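Methylthioribose-1-phosphate isomerase (Saccharomyces cerevisiae, PDB 1W2W) catalyses the interconversion of methylthioribose-1-phosphate and methylthioribulose-1-phosphate, an early step of the methionine salvage pathway. Local coordinates at residues H36-G41 / L65-L70. Sequence-based numbering, arbitrary orientation.
Sequences HTIDDG and LTEVQL
Glu67, on helix 53-73, reaches across to the first turn of helix 38-46 and takes the backbone N-H of Ile38. Glu67 CB lies 4.0 Å from Thr37 CA. CG stands anti to the backbone N (chi1 177°), and the chain continues extended, carrying the carboxylate past Thr37 to Ile38. There Glu67 CD packs 3.8 Å from Ile38 CD1, the two side chains crossing at about a right angle. Glu67 OE2 accepts from Ile38 N at 2.7 Å in a nearly straight bond (173°), met on the anti side and somewhat out of the carboxylate plane; the same oxygen lies against CB of Thr37 and CB of Ile38. OE1 touches Ile38 CD1 and is held by a salt bridge to Arg98 and a hydrogen bond with Tyr83 OH.

The rest of the cap is local. Thr37 and Asp40 form a capping box: Thr37 OG1 receives weak bonds from the N-H groups of Asp39 and Asp40, while Asp40 OD2 accepts from Thr37 N at 3.2 Å and also from His36 N. Beside the cap, Leu70 CD2 rests 4.0 Å from Thr37 CG2. Thr66 CB lies 3.3 Å from His36 O, its hydroxyl engaged with Ser63 O of its own helix.

The first N-H groups of a helix have no preceding turn to supply carbonyl partners; here Thr37 OG1 serves two of them weakly, and Glu67 OE2, from the flank of another helix, serves the third. Arg98, from helix 88-103, also pairs with Asp39 and would offset the like charges of Asp39 and Glu67. With both oxygens engaged, the buried Glu67 carboxylate is probably ionised, and its negative charge would be favoured by the N-terminus of helix 38-46.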
ATOM      1  N   HIS A  36      21.742 -26.829  -4.270  1.00 16.09           N
ATOM      2  CA  HIS A  36      22.843 -27.729  -4.621  1.00 16.53           C
ATOM      3  C   HIS A  36      23.987 -27.007  -5.322  1.00 16.13           C
ATOM      4  O   HIS A  36      25.158 -27.369  -5.159  1.00 16.35           O
ATOM      5  CB  HIS A  36      22.324 -28.892  -5.481  1.00 16.94           C
ATOM      6  CG  HIS A  36      21.328 -29.760  -4.771  1.00 18.96           C
ATOM      7  ND1 HIS A  36      21.660 -30.522  -3.673  1.00 20.21           N
ATOM      8  CD2 HIS A  36      20.012 -29.979  -4.999  1.00 20.02           C
ATOM      9  CE1 HIS A  36      20.589 -31.175  -3.253  1.00 22.34           C
ATOM     10  NE2 HIS A  36      19.576 -30.861  -4.039  1.00 20.40           N
ATOM     11  N   THR A  37      23.653 -25.993  -6.111  1.00 16.07           N
ATOM     12  CA  THR A  37      24.654 -25.312  -6.923  1.00 16.08           C
ATOM     13  C   THR A  37      24.472 -23.811  -6.898  1.00 16.04           C
ATOM     14  O   THR A  37      23.486 -23.297  -6.344  1.00 16.49           O
ATOM     15  CB  THR A  37      24.554 -25.758  -8.385  1.00 16.81           C
ATOM     16  OG1 THR A  37      23.360 -25.197  -8.962  1.00 18.04           O
ATOM     17  CG2 THR A  37      24.363 -27.270  -8.467  1.00 15.32           C
ATOM     18  N   ILE A  38      25.418 -23.119  -7.523  1.00 14.59           N
ATOM     19  CA  ILE A  38      25.336 -21.667  -7.609  1.00 15.52           C
ATOM     20  C   ILE A  38      24.136 -21.255  -8.454  1.00 15.05           C
ATOM     21  O   ILE A  38      23.560 -20.180  -8.252  1.00 15.48           O
ATOM     22  CB  ILE A  38      26.665 -21.081  -8.110  1.00 14.23           C
ATOM     23  CG1 ILE A  38      27.720 -21.262  -7.006  1.00 14.88           C
ATOM     24  CG2 ILE A  38      26.525 -19.588  -8.415  1.00 15.15           C
ATOM     25  CD1 ILE A  38      29.154 -20.965  -7.442  1.00 15.50           C
ATOM     26  N   ASP A  39      23.724 -22.113  -9.385  1.00 16.15           N
ATOM     27  CA  ASP A  39      22.527 -21.782 -10.158  1.00 15.07           C
ATOM     28  C   ASP A  39      21.306 -21.724  -9.255  1.00 16.00           C
ATOM     29  O   ASP A  39      20.412 -20.918  -9.498  1.00 14.87           O
ATOM     30  CB  ASP A  39      22.259 -22.776 -11.294  1.00 17.41           C
ATOM     31  CG  ASP A  39      23.358 -22.789 -12.318  1.00 19.30           C
ATOM     32  OD1 ASP A  39      23.544 -21.757 -12.998  1.00 22.99           O
ATOM     33  OD2 ASP A  39      24.090 -23.779 -12.494  1.00 23.07           O
ATOM     34  N   ASP A  40      21.266 -22.580  -8.233  1.00 14.17           N
ATOM     35  CA  ASP A  40      20.133 -22.608  -7.309  1.00 15.19           C
ATOM     36  C   ASP A  40      20.141 -21.349  -6.447  1.00 14.63           C
ATOM     37  O   ASP A  40      19.101 -20.731  -6.232  1.00 13.84           O
ATOM     38  CB  ASP A  40      20.200 -23.833  -6.402  1.00 14.91           C
ATOM     39  CG  ASP A  40      20.047 -25.136  -7.168  1.00 18.48           C
ATOM     40  OD1 ASP A  40      19.409 -25.135  -8.251  1.00 17.92           O
ATOM     41  OD2 ASP A  40      20.537 -26.208  -6.751  1.00 18.34           O
ATOM     42  N   GLY A  41      21.322 -20.990  -5.960  1.00 14.17           N
ATOM     43  CA  GLY A  41      21.504 -19.771  -5.194  1.00 14.32           C
ATOM     44  C   GLY A  41      21.055 -18.567  -5.999  1.00 15.42           C
ATOM     45  O   GLY A  41      20.284 -17.737  -5.515  1.00 14.39           O
ATOM     46  N   LEU A  65      29.373 -23.251  -1.461  1.00 13.99           N
ATOM     47  CA  LEU A  65      29.840 -24.424  -0.731  1.00 13.32           C
ATOM     48  C   LEU A  65      29.164 -25.708  -1.215  1.00 13.66           C
ATOM     49  O   LEU A  65      29.837 -26.717  -1.434  1.00 14.04           O
ATOM     50  CB  LEU A  65      29.683 -24.252   0.787  1.00 13.05           C
ATOM     51  CG  LEU A  65      30.071 -25.471   1.646  1.00 12.16           C
ATOM     52  CD1 LEU A  65      31.561 -25.809   1.486  1.00 13.83           C
ATOM     53  CD2 LEU A  65      29.744 -25.219   3.113  1.00 12.74           C
ATOM     54  N   THR A  66      27.848 -25.706  -1.390  1.00 12.85           N
ATOM     55  CA  THR A  66      27.208 -26.917  -1.908  1.00 14.00           C
ATOM     56  C   THR A  66      27.739 -27.265  -3.299  1.00 14.66           C
ATOM     57  O   THR A  66      27.884 -28.448  -3.625  1.00 15.82           O
ATOM     58  CB  THR A  66      25.661 -26.828  -1.930  1.00 13.63           C
ATOM     59  OG1 THR A  66      25.242 -25.654  -2.631  1.00 13.96           O
ATOM     60  CG2 THR A  66      25.091 -26.647  -0.538  1.00 15.13           C
ATOM     61  N   GLU A  67      28.027 -26.249  -4.110  1.00 13.71           N
ATOM     62  CA  GLU A  67      28.562 -26.490  -5.448  1.00 15.37           C
ATOM     63  C   GLU A  67      29.933 -27.159  -5.392  1.00 16.44           C
ATOM     64  O   GLU A  67      30.180 -28.147  -6.096  1.00 16.57           O
ATOM     65  CB  GLU A  67      28.624 -25.220  -6.300  1.00 15.19           C
ATOM     66  CG  GLU A  67      29.261 -25.484  -7.659  1.00 14.88           C
ATOM     67  CD  GLU A  67      28.773 -24.538  -8.731  1.00 16.19           C
ATOM     68  OE1 GLU A  67      29.601 -24.090  -9.550  1.00 16.44           O
ATOM     69  OE2 GLU A  67      27.559 -24.241  -8.759  1.00 16.67           O
ATOM     70  N   VAL A  68      30.835 -26.643  -4.562  1.00 16.91           N
ATOM     71  CA  VAL A  68      32.178 -27.217  -4.553  1.00 18.25           C
ATOM     72  C   VAL A  68      32.171 -28.612  -3.952  1.00 18.07           C
ATOM     73  O   VAL A  68      32.969 -29.476  -4.339  1.00 16.86           O
ATOM     74  CB  VAL A  68      33.225 -26.311  -3.881  1.00 19.29           C
ATOM     75  CG1 VAL A  68      33.318 -24.960  -4.596  1.00 20.64           C
ATOM     76  CG2 VAL A  68      32.922 -26.149  -2.430  1.00 19.63           C
ATOM     77  N   GLN A  69      31.261 -28.852  -3.012  1.00 16.65           N
ATOM     78  CA  GLN A  69      31.145 -30.187  -2.439  1.00 16.93           C
ATOM     79  C   GLN A  69      30.531 -31.181  -3.405  1.00 18.55           C
ATOM     80  O   GLN A  69      30.908 -32.354  -3.418  1.00 18.99           O
ATOM     81  CB  GLN A  69      30.400 -30.163  -1.105  1.00 16.22           C
ATOM     82  CG  GLN A  69      31.132 -29.275  -0.103  1.00 14.22           C
ATOM     83  CD  GLN A  69      30.665 -29.468   1.317  1.00 14.77           C
ATOM     84  OE1 GLN A  69      29.499 -29.805   1.553  1.00 13.98           O
ATOM     85  NE2 GLN A  69      31.566 -29.268   2.269  1.00 15.08           N
ATOM     86  N   LEU A  70      29.598 -30.709  -4.223  1.00 19.00           N
ATOM     87  CA  LEU A  70      29.002 -31.553  -5.250  1.00 21.25           C
ATOM     88  C   LEU A  70      30.038 -31.957  -6.303  1.00 22.56           C
ATOM     89  O   LEU A  70      30.083 -33.112  -6.727  1.00 22.98           O
ATOM     90  CB  LEU A  70      27.817 -30.837  -5.909  1.00 20.87           C
ATOM     91  CG  LEU A  70      27.017 -31.595  -6.973  1.00 21.53           C
ATOM     92  CD1 LEU A  70      26.629 -32.973  -6.485  1.00 21.99           C
ATOM     93  CD2 LEU A  70      25.775 -30.808  -7.384  1.00 22.05           C
TER